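Local structure of endopolygalacturonase (Chondrostereum purpureum, 1K5C) at residues T54-L60 / H95-P99; W85-N91 / N147-T152; A273-D277 / N302-N306. The protein probably hydrolyses the 1,4-alpha-D-galacturonosyl links of polygalacturonate within the chain, as a right-handed parallel beta-helix enzyme of glycoside hydrolase family 28. Residues are numbered along the deposited sequence.

From the N terminus, residues 54-60 come first, in the loop between strands 49-51 and 61-65. Contact 1 closes when the loop between strands 76-78 and 101-104 returns at 95-99. The same loop has already supplied 85-91, which waits for 147-152 to close contact 2. Contacts 1 and 2 therefore cross along the chain. They also touch: Lys96 NZ forms a salt bridge with Asp86 OD1 (2.8 Å). Together they tie three loops of the beta-helix on one side of the chain's centre. Contact 3 follows in series and closes one coil, pairing strand 275-280 with strand 303-304. Its centre is about 37 Å from the centre of contact 1 and about 33 Å from that of contact 2.

Contact 1. Residues T54-L60 / H95-P99; sequences TTLDGPL and HKPHP
Two loops of the parallel beta-helix pack side by side here, close to the galacturonate-binding residues Asn91 and Asn151; the His98 side chain is about 7 Å from that of Asn151. Residues 54-60 lead into strand 61-65 and residues 95-99 into strand 101-104. Neither segment is regular. Most residues are extended, with Thr55 (-100/-6) and Leu60 (-89/-19) as exceptions. The closest CA pairs are Gly58-His98 (4.3 Å) and Pro59-Pro99 (5.0 Å). Both prolines follow cis peptide bonds. Gly58 has no CB; one there would clash with Pro99 O and the carbonyl carbon of His98. The Pro97 ring packs against Thr54 and Leu60, with Thr54 CG2 to Pro97 CG at 3.7 Å and Leu60 CD1 to Pro97 CB at 4.0 Å. Pro59 CB meets Pro99 CG at 4.2 Å. Pro99 O accepts a CA-H...O contact from Pro59 CA at 3.1 Å and a longer one from Gly58 CA at 3.5 Å. Water 2 accepts from Gly58 N and His98 N, both at 3.0 Å. His95 takes a t rotamer (chi2 -104°), and Asp57 an m rotamer. This lets His95 NE2 donate to Asp57 OD1 at 3.0 Å. On the same ring, water 1 bridges His95 ND1 and Thr54 O, at 2.6 Å from each.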
loop_
_atom_site.group_PDB
_atom_site.type_symbol
_atom_site.label_atom_id
_atom_site.label_comp_id
_atom_site.label_asym_id
_atom_site.label_seq_id
_atom_site.Cartn_x
_atom_site.Cartn_y
_atom_site.Cartn_z
ATOM N N THR A 54 -6.068 0.571 -22.796
ATOM C CA THR A 54 -6.393 -0.830 -23.008
ATOM C C THR A 54 -7.723 -1.172 -22.360
ATOM O O THR A 54 -8.159 -0.521 -21.399
ATOM C CB THR A 54 -5.253 -1.702 -22.444
ATOM O OG1 THR A 54 -5.472 -3.059 -22.875
ATOM C CG2 THR A 54 -5.137 -1.637 -20.927
ATOM N N THR A 55 -8.333 -2.242 -22.857
ATOM C CA THR A 55 -9.564 -2.792 -22.288
ATOM C C THR A 55 -9.261 -3.995 -21.415
ATOM O O THR A 55 -10.224 -4.505 -20.766
ATOM C CB THR A 55 -10.616 -3.155 -23.366
ATOM O OG1 THR A 55 -10.099 -4.280 -24.136
ATOM C CG2 THR A 55 -10.900 -1.998 -24.260
ATOM N N LEU A 56 -8.035 -4.487 -21.352
ATOM C CA LEU A 56 -7.724 -5.634 -20.520
ATOM C C LEU A 56 -7.882 -5.379 -19.044
ATOM O O LEU A 56 -7.626 -4.241 -18.568
ATOM C CB LEU A 56 -6.274 -6.111 -20.748
ATOM C CG LEU A 56 -5.930 -6.576 -22.152
ATOM C CD1 LEU A 56 -4.494 -7.073 -22.185
ATOM C CD2 LEU A 56 -6.888 -7.646 -22.664
ATOM N N ASP A 57 -8.181 -6.436 -18.306
ATOM C CA ASP A 57 -7.996 -6.401 -16.867
ATOM C C ASP A 57 -6.491 -6.363 -16.527
ATOM O O ASP A 57 -5.646 -6.874 -17.290
ATOM C CB ASP A 57 -8.571 -7.693 -16.252
ATOM C CG ASP A 57 -10.098 -7.720 -16.245
ATOM O OD1 ASP A 57 -10.755 -6.721 -16.450
ATOM O OD2 ASP A 57 -10.615 -8.848 -16.007
ATOM N N GLY A 58 -6.165 -5.767 -15.414
ATOM C CA GLY A 58 -4.807 -5.877 -14.906
ATOM C C GLY A 58 -4.587 -7.247 -14.282
ATOM O O GLY A 58 -5.515 -8.052 -14.096
ATOM N N PRO A 59 -3.327 -7.544 -13.913
ATOM C CA PRO A 59 -2.190 -6.646 -14.049
ATOM C C PRO A 59 -1.722 -6.523 -15.493
ATOM O O PRO A 59 -1.784 -7.449 -16.297
ATOM C CB PRO A 59 -1.073 -7.373 -13.246
ATOM C CG PRO A 59 -1.502 -8.799 -13.216
ATOM C CD PRO A 59 -3.001 -8.820 -13.249
ATOM N N LEU A 60 -1.220 -5.290 -15.829
ATOM C CA LEU A 60 -0.686 -5.074 -17.170
ATOM C C LEU A 60 0.809 -5.429 -17.247
ATOM O O LEU A 60 1.305 -5.680 -18.362
ATOM C CB LEU A 60 -0.893 -3.620 -17.609
ATOM C CG LEU A 60 -2.350 -3.148 -17.640
ATOM C CD1 LEU A 60 -2.404 -1.704 -18.164
ATOM C CD2 LEU A 60 -3.232 -4.092 -18.484
ATOM N N HIS A 95 -14.034 1.180 -16.947
ATOM C CA HIS A 95 -13.119 0.098 -16.547
ATOM C C HIS A 95 -11.755 0.656 -16.222
ATOM O O HIS A 95 -11.226 1.474 -16.989
ATOM C CB HIS A 95 -13.033 -0.873 -17.737
ATOM C CG HIS A 95 -12.032 -1.940 -17.492
ATOM N ND1 HIS A 95 -10.777 -1.971 -18.065
ATOM C CD2 HIS A 95 -12.135 -3.066 -16.769
ATOM C CE1 HIS A 95 -10.138 -3.080 -17.703
ATOM N NE2 HIS A 95 -10.962 -3.799 -16.886
ATOM N N LYS A 96 -11.161 0.226 -15.115
ATOM C CA LYS A 96 -9.798 0.590 -14.751
ATOM C C LYS A 96 -8.936 -0.677 -14.743
ATOM O O LYS A 96 -9.145 -1.523 -13.856
ATOM C CB LYS A 96 -9.716 1.243 -13.354
ATOM C CG LYS A 96 -10.827 2.243 -13.007
ATOM C CD LYS A 96 -10.816 3.455 -13.933
ATOM C CE LYS A 96 -11.733 4.615 -13.441
ATOM N NZ LYS A 96 -13.159 4.231 -13.202
ATOM N N PRO A 97 -7.932 -0.864 -15.596
ATOM C CA PRO A 97 -7.043 -2.006 -15.440
ATOM C C PRO A 97 -6.323 -1.921 -14.080
ATOM O O PRO A 97 -5.667 -0.910 -13.792
ATOM C CB PRO A 97 -6.067 -1.846 -16.614
ATOM C CG PRO A 97 -6.814 -1.014 -17.663
ATOM C CD PRO A 97 -7.641 -0.061 -16.789
ATOM N N HIS A 98 -6.463 -2.973 -13.279
ATOM C CA HIS A 98 -5.855 -2.925 -11.944
ATOM C C HIS A 98 -5.577 -4.345 -11.473
ATOM O O HIS A 98 -6.307 -5.275 -11.896
ATOM C CB HIS A 98 -6.729 -2.182 -10.923
ATOM C CG HIS A 98 -8.008 -2.903 -10.584
ATOM N ND1 HIS A 98 -8.236 -3.650 -9.452
ATOM C CD2 HIS A 98 -9.148 -2.980 -11.352
ATOM C CE1 HIS A 98 -9.486 -4.128 -9.507
ATOM N NE2 HIS A 98 -10.014 -3.753 -10.617
ATOM N N PRO A 99 -4.577 -4.545 -10.629
ATOM C CA PRO A 99 -3.499 -3.565 -10.353
ATOM C C PRO A 99 -2.762 -3.272 -11.651
ATOM O O PRO A 99 -2.897 -3.992 -12.657
ATOM C CB PRO A 99 -2.621 -4.319 -9.327
ATOM C CG PRO A 99 -2.756 -5.756 -9.754
ATOM C CD PRO A 99 -4.216 -5.891 -10.161
HETATM O O HOH W 1 -10.158 -0.166 -19.782
HETATM O O HOH W 2 -8.697 -4.891 -14.004
#

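Contact 2. Residues W85-N91 / N147-T152; sequences WDGKGTN and NLGHNT. With NAG (2-acetamido-2-deoxy-beta-D-glucopyranose), chain B.
Two glycines let the 85-91 loop fold tightly against 147-152. Gly87 (85/-10) and Gly89 (56/-141) have positive phi, and a CB on Gly89 would clash with Asn151 OD1. CA pairs are Gly87-Leu148 (3.9 Å), Gly89-His150 (4.5 Å) and Trp85-Gly149 (5.3 Å). Gly87 N donates to Leu148 O (2.9 Å). Water 3 accepts from Gly89 N (3.0 Å) and donates to Leu148 O (2.8 Å). Asp86 OD1 accepts from Lys88 N (3.0 Å) in an Asx turn and pairs with Lys96. Gly149 CA makes a CH-pi contact, 4.0 Å from the centroid of the Trp85 five-membered ring. Asn151 (57/34, chi1 m) accepts from Thr90 N through OD1 (2.8 Å). Water 4 joins Asn91 ND2 (3.1 Å) to His150 NE2 (2.8 Å); water 5 joins Asn91 OD1 (3.3 Å) to Asn151 ND2 (3.0 Å). Asn91 and Asn151 bind galacturonate in the ligand-bound enzyme. None is bound here, and water links the two amides, consistent with a polar site for substrate.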
loop_
_atom_site.group_PDB
_atom_site.type_symbol
_atom_site.label_atom_id
_atom_site.label_comp_id
_atom_site.label_asym_id
_atom_site.label_seq_id
_atom_site.Cartn_x
_atom_site.Cartn_y
_atom_site.Cartn_z
ATOM N N TRP A 85 -9.393 7.845 -15.546
ATOM C CA TRP A 85 -9.950 8.366 -14.284
ATOM C C TRP A 85 -11.254 9.091 -14.506
ATOM O O TRP A 85 -11.378 9.950 -15.389
ATOM C CB TRP A 85 -8.934 9.342 -13.667
ATOM C CG TRP A 85 -7.637 8.726 -13.262
ATOM C CD1 TRP A 85 -7.407 7.422 -12.881
ATOM C CD2 TRP A 85 -6.374 9.411 -13.181
ATOM N NE1 TRP A 85 -6.070 7.263 -12.566
ATOM C CE2 TRP A 85 -5.417 8.452 -12.768
ATOM C CE3 TRP A 85 -5.959 10.713 -13.469
ATOM C CZ2 TRP A 85 -4.059 8.768 -12.593
ATOM C CZ3 TRP A 85 -4.602 11.027 -13.319
ATOM C CH2 TRP A 85 -3.675 10.058 -12.893
ATOM N N ASP A 86 -12.206 8.806 -13.613
ATOM C CA ASP A 86 -13.549 9.390 -13.740
ATOM C C ASP A 86 -14.152 9.677 -12.354
ATOM O O ASP A 86 -15.384 9.871 -12.270
ATOM C CB ASP A 86 -14.452 8.496 -14.539
ATOM C CG ASP A 86 -14.782 7.188 -13.862
ATOM O OD1 ASP A 86 -14.120 6.868 -12.868
ATOM O OD2 ASP A 86 -15.709 6.445 -14.331
ATOM N N GLY A 87 -13.359 9.668 -11.305
ATOM C CA GLY A 87 -13.833 9.895 -9.956
ATOM C C GLY A 87 -14.360 8.654 -9.272
ATOM O O GLY A 87 -14.656 8.707 -8.069
ATOM N N LYS A 88 -14.545 7.534 -10.002
ATOM C CA LYS A 88 -15.206 6.355 -9.444
ATOM C C LYS A 88 -14.246 5.177 -9.246
ATOM O O LYS A 88 -14.626 4.199 -8.592
ATOM C CB LYS A 88 -16.383 5.938 -10.332
ATOM C CG LYS A 88 -17.461 7.042 -10.384
ATOM C CD LYS A 88 -18.593 6.631 -11.328
ATOM C CE LYS A 88 -19.675 7.719 -11.297
ATOM N NZ LYS A 88 -20.696 7.536 -12.407
ATOM N N GLY A 89 -13.049 5.252 -9.812
ATOM C CA GLY A 89 -12.083 4.142 -9.521
ATOM C C GLY A 89 -12.666 2.804 -9.885
ATOM O O GLY A 89 -13.309 2.607 -10.935
ATOM N N THR A 90 -12.372 1.828 -9.019
ATOM C CA THR A 90 -12.803 0.455 -9.248
ATOM C C THR A 90 -14.157 0.214 -8.613
ATOM O O THR A 90 -14.653 -0.914 -8.600
ATOM C CB THR A 90 -11.724 -0.520 -8.725
ATOM O OG1 THR A 90 -11.298 -0.182 -7.388
ATOM C CG2 THR A 90 -10.477 -0.406 -9.557
ATOM N N ASN A 91 -14.823 1.285 -8.124
ATOM C CA ASN A 91 -16.154 1.112 -7.556
ATOM C C ASN A 91 -17.187 1.045 -8.671
ATOM O O ASN A 91 -18.239 0.363 -8.530
ATOM C CB ASN A 91 -16.530 2.309 -6.694
ATOM C CG ASN A 91 -15.650 2.479 -5.473
ATOM O OD1 ASN A 91 -15.203 1.452 -4.933
ATOM N ND2 ASN A 91 -15.509 3.717 -5.057
ATOM N N ASN A 147 -10.343 15.700 -8.443
ATOM C CA ASN A 147 -10.594 14.483 -7.683
ATOM C C ASN A 147 -10.980 13.300 -8.596
ATOM O O ASN A 147 -11.722 12.403 -8.211
ATOM C CB ASN A 147 -11.611 14.654 -6.545
ATOM C CG ASN A 147 -11.138 15.678 -5.527
ATOM O OD1 ASN A 147 -11.857 16.603 -5.243
ATOM N ND2 ASN A 147 -9.918 15.562 -4.984
ATOM N N LEU A 148 -10.344 13.267 -9.797
ATOM C CA LEU A 148 -10.704 12.170 -10.702
ATOM C C LEU A 148 -9.962 10.874 -10.384
ATOM O O LEU A 148 -10.528 9.805 -10.615
ATOM C CB LEU A 148 -10.442 12.568 -12.162
ATOM C CG LEU A 148 -11.370 13.744 -12.600
ATOM C CD1 LEU A 148 -10.838 14.249 -13.973
ATOM C CD2 LEU A 148 -12.849 13.399 -12.585
ATOM N N GLY A 149 -8.721 10.932 -9.913
ATOM C CA GLY A 149 -8.037 9.693 -9.546
ATOM C C GLY A 149 -8.724 9.067 -8.334
ATOM O O GLY A 149 -9.210 9.764 -7.439
ATOM N N HIS A 150 -8.785 7.738 -8.321
ATOM C CA HIS A 150 -9.565 7.070 -7.269
ATOM C C HIS A 150 -9.064 5.628 -7.151
ATOM O O HIS A 150 -8.710 5.003 -8.159
ATOM C CB HIS A 150 -11.067 7.098 -7.670
ATOM C CG HIS A 150 -11.947 6.990 -6.521
ATOM N ND1 HIS A 150 -12.254 8.113 -5.758
ATOM C CD2 HIS A 150 -12.622 5.932 -5.968
ATOM C CE1 HIS A 150 -13.065 7.721 -4.780
ATOM N NE2 HIS A 150 -13.295 6.422 -4.867
ATOM N N ASN A 151 -9.021 5.092 -5.926
ATOM C CA ASN A 151 -8.532 3.727 -5.706
ATOM C C ASN A 151 -7.094 3.572 -6.246
ATOM O O ASN A 151 -6.696 2.476 -6.645
ATOM C CB ASN A 151 -9.426 2.631 -6.283
ATOM C CG ASN A 151 -10.853 2.713 -5.736
ATOM O OD1 ASN A 151 -11.820 2.968 -6.486
ATOM N ND2 ASN A 151 -11.008 2.500 -4.468
ATOM N N THR A 152 -6.312 4.652 -6.149
ATOM C CA THR A 152 -4.932 4.667 -6.649
ATOM C C THR A 152 -3.932 4.253 -5.576
ATOM O O THR A 152 -2.868 4.874 -5.380
ATOM C CB THR A 152 -4.621 6.045 -7.226
ATOM O OG1 THR A 152 -5.124 7.050 -6.316
ATOM C CG2 THR A 152 -5.241 6.204 -8.632
HETATM C C1 NAG B . -22.903 1.815 -10.374
HETATM C C2 NAG B . -23.656 1.188 -9.144
HETATM C C3 NAG B . -25.068 0.829 -9.631
HETATM C C4 NAG B . -25.748 2.181 -9.937
HETATM C C5 NAG B . -24.953 2.921 -11.072
HETATM C C6 NAG B . -25.427 4.323 -11.273
HETATM C C7 NAG B . -21.867 0.028 -7.776
HETATM C C8 NAG B . -21.286 -1.305 -7.598
HETATM N N2 NAG B . -22.870 0.068 -8.685
HETATM O O3 NAG B . -25.873 0.050 -8.748
HETATM O O4 NAG B . -27.044 1.849 -10.438
HETATM O O5 NAG B . -23.557 3.036 -10.666
HETATM O O6 NAG B . -24.856 4.967 -12.395
HETATM O O7 NAG B . -21.471 0.913 -7.143
HETATM O O HOH W 3 -11.113 7.114 -11.191
HETATM O O HOH W 4 -14.701 5.491 -2.648
HETATM O O HOH W 5 -13.394 2.946 -2.662
#

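Contact 3. Residues A273-D277 / N302-N306; sequences APFSD and NCSGN
Backbone hydrogen bonds join residues 273-277 and 302-306, with strand 275-280 parallel to strand 303-304; the segments' end-to-end directions are 4° apart. Phe275 N donates to Asn302 O (3.2 Å), Ser304 N to Phe275 O (2.9 Å) and Asp277 N to Ser304 O (3.3 Å). The bridges are Phe275-Cys303 and Ser276-Ser304, each with CA atoms 4.7 Å apart. CA-H...O contacts fill in between: Pro274 CA to Asn302 O (3.2 Å), Cys303 CA to Phe275 O (3.1 Å) and Ser276 CA to Ser304 O (3.1 Å). This is the stacking of successive coils in a parallel beta-helix, where strand 275-280 also pairs with strand 237-244. On the sheet face of Phe275 and Cys303, Phe275 (chi1 m) packs on Ile227 and Ala229 of strand 223-230. Cys303 SG is 3.8 Å from Phe275 CB and lies obliquely 5.0 Å from the ring centroid. That sulfur is bonded to Cys300. The other face carries Ser276 and Ser304, whose CB atoms are 4.3 Å apart; Ser276 OG hydrogen-bonds Ser239. A CB on Gly305 (108/176) would jam against Ser304 O and clash with Asp277 OD1. Water 6 donates to Asp277 OD1 (2.7 Å) and accepts from Asn306 N (2.8 Å).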
loop_
_atom_site.group_PDB
_atom_site.type_symbol
_atom_site.label_atom_id
_atom_site.label_comp_id
_atom_site.label_asym_id
_atom_site.label_seq_id
_atom_site.Cartn_x
_atom_site.Cartn_y
_atom_site.Cartn_z
ATOM N N ALA A 273 -12.941 -10.470 13.225
ATOM C CA ALA A 273 -11.609 -10.139 12.749
ATOM C C ALA A 273 -10.794 -9.506 13.885
ATOM O O ALA A 273 -10.406 -8.340 13.846
ATOM C CB ALA A 273 -11.707 -9.175 11.559
ATOM N N PRO A 274 -10.554 -10.273 14.952
ATOM C CA PRO A 274 -9.948 -9.696 16.171
ATOM C C PRO A 274 -8.631 -8.987 15.862
ATOM O O PRO A 274 -7.769 -9.476 15.143
ATOM C CB PRO A 274 -9.701 -10.922 17.077
ATOM C CG PRO A 274 -9.879 -12.120 16.167
ATOM C CD PRO A 274 -10.928 -11.687 15.162
ATOM N N PHE A 275 -8.464 -7.826 16.554
ATOM C CA PHE A 275 -7.208 -7.060 16.530
ATOM C C PHE A 275 -6.514 -7.255 17.873
ATOM O O PHE A 275 -7.138 -7.076 18.924
ATOM C CB PHE A 275 -7.433 -5.571 16.343
ATOM C CG PHE A 275 -8.113 -5.133 15.064
ATOM C CD1 PHE A 275 -8.279 -5.972 13.982
ATOM C CD2 PHE A 275 -8.610 -3.837 15.016
ATOM C CE1 PHE A 275 -8.947 -5.517 12.824
ATOM C CE2 PHE A 275 -9.249 -3.348 13.870
ATOM C CZ PHE A 275 -9.412 -4.201 12.770
ATOM N N SER A 276 -5.212 -7.514 17.843
ATOM C CA SER A 276 -4.454 -7.676 19.094
ATOM C C SER A 276 -3.061 -7.051 18.946
ATOM O O SER A 276 -2.483 -6.994 17.864
ATOM C CB SER A 276 -4.363 -9.106 19.518
ATOM O OG SER A 276 -3.818 -9.908 18.557
ATOM N N ASP A 277 -2.564 -6.620 20.098
ATOM C CA ASP A 277 -1.142 -6.205 20.241
ATOM C C ASP A 277 -0.768 -5.121 19.237
ATOM O O ASP A 277 0.137 -5.296 18.416
ATOM C CB ASP A 277 -0.235 -7.432 20.134
ATOM C CG ASP A 277 -0.535 -8.431 21.184
ATOM O OD1 ASP A 277 -1.296 -8.185 22.158
ATOM O OD2 ASP A 277 0.087 -9.531 21.054
ATOM N N ASN A 302 -14.045 -6.733 18.793
ATOM C CA ASN A 302 -13.264 -7.821 19.355
ATOM C C ASN A 302 -11.777 -7.425 19.256
ATOM O O ASN A 302 -11.165 -7.550 18.176
ATOM C CB ASN A 302 -13.565 -9.132 18.617
ATOM C CG ASN A 302 -12.832 -10.317 19.224
ATOM O OD1 ASN A 302 -12.145 -10.187 20.256
ATOM N ND2 ASN A 302 -12.999 -11.489 18.588
ATOM N N CYS A 303 -11.233 -6.913 20.361
ATOM C CA CYS A 303 -9.813 -6.516 20.399
ATOM C C CYS A 303 -9.239 -6.975 21.732
ATOM O O CYS A 303 -9.958 -6.967 22.736
ATOM C CB CYS A 303 -9.649 -4.990 20.325
ATOM S SG CYS A 303 -10.139 -4.354 18.676
ATOM N N SER A 304 -7.953 -7.341 21.725
ATOM C CA SER A 304 -7.294 -7.880 22.887
ATOM C C SER A 304 -5.860 -7.341 23.013
ATOM O O SER A 304 -5.219 -6.947 22.019
ATOM C CB SER A 304 -7.202 -9.414 22.797
ATOM O OG SER A 304 -8.495 -9.990 23.024
ATOM N N GLY A 305 -5.331 -7.422 24.230
ATOM C CA GLY A 305 -3.937 -7.157 24.523
ATOM C C GLY A 305 -3.741 -5.840 25.284
ATOM O O GLY A 305 -4.658 -5.077 25.548
ATOM N N ASN A 306 -2.453 -5.646 25.639
ATOM C CA ASN A 306 -2.016 -4.402 26.325
ATOM C C ASN A 306 -1.385 -3.538 25.262
ATOM O O ASN A 306 -0.229 -3.730 24.875
ATOM C CB ASN A 306 -1.008 -4.743 27.410
ATOM C CG ASN A 306 -1.689 -5.582 28.507
ATOM O OD1 ASN A 306 -2.690 -5.150 29.068
ATOM N ND2 ASN A 306 -1.176 -6.763 28.740
HETATM O O HOH W 6 -0.457 -7.345 24.543
#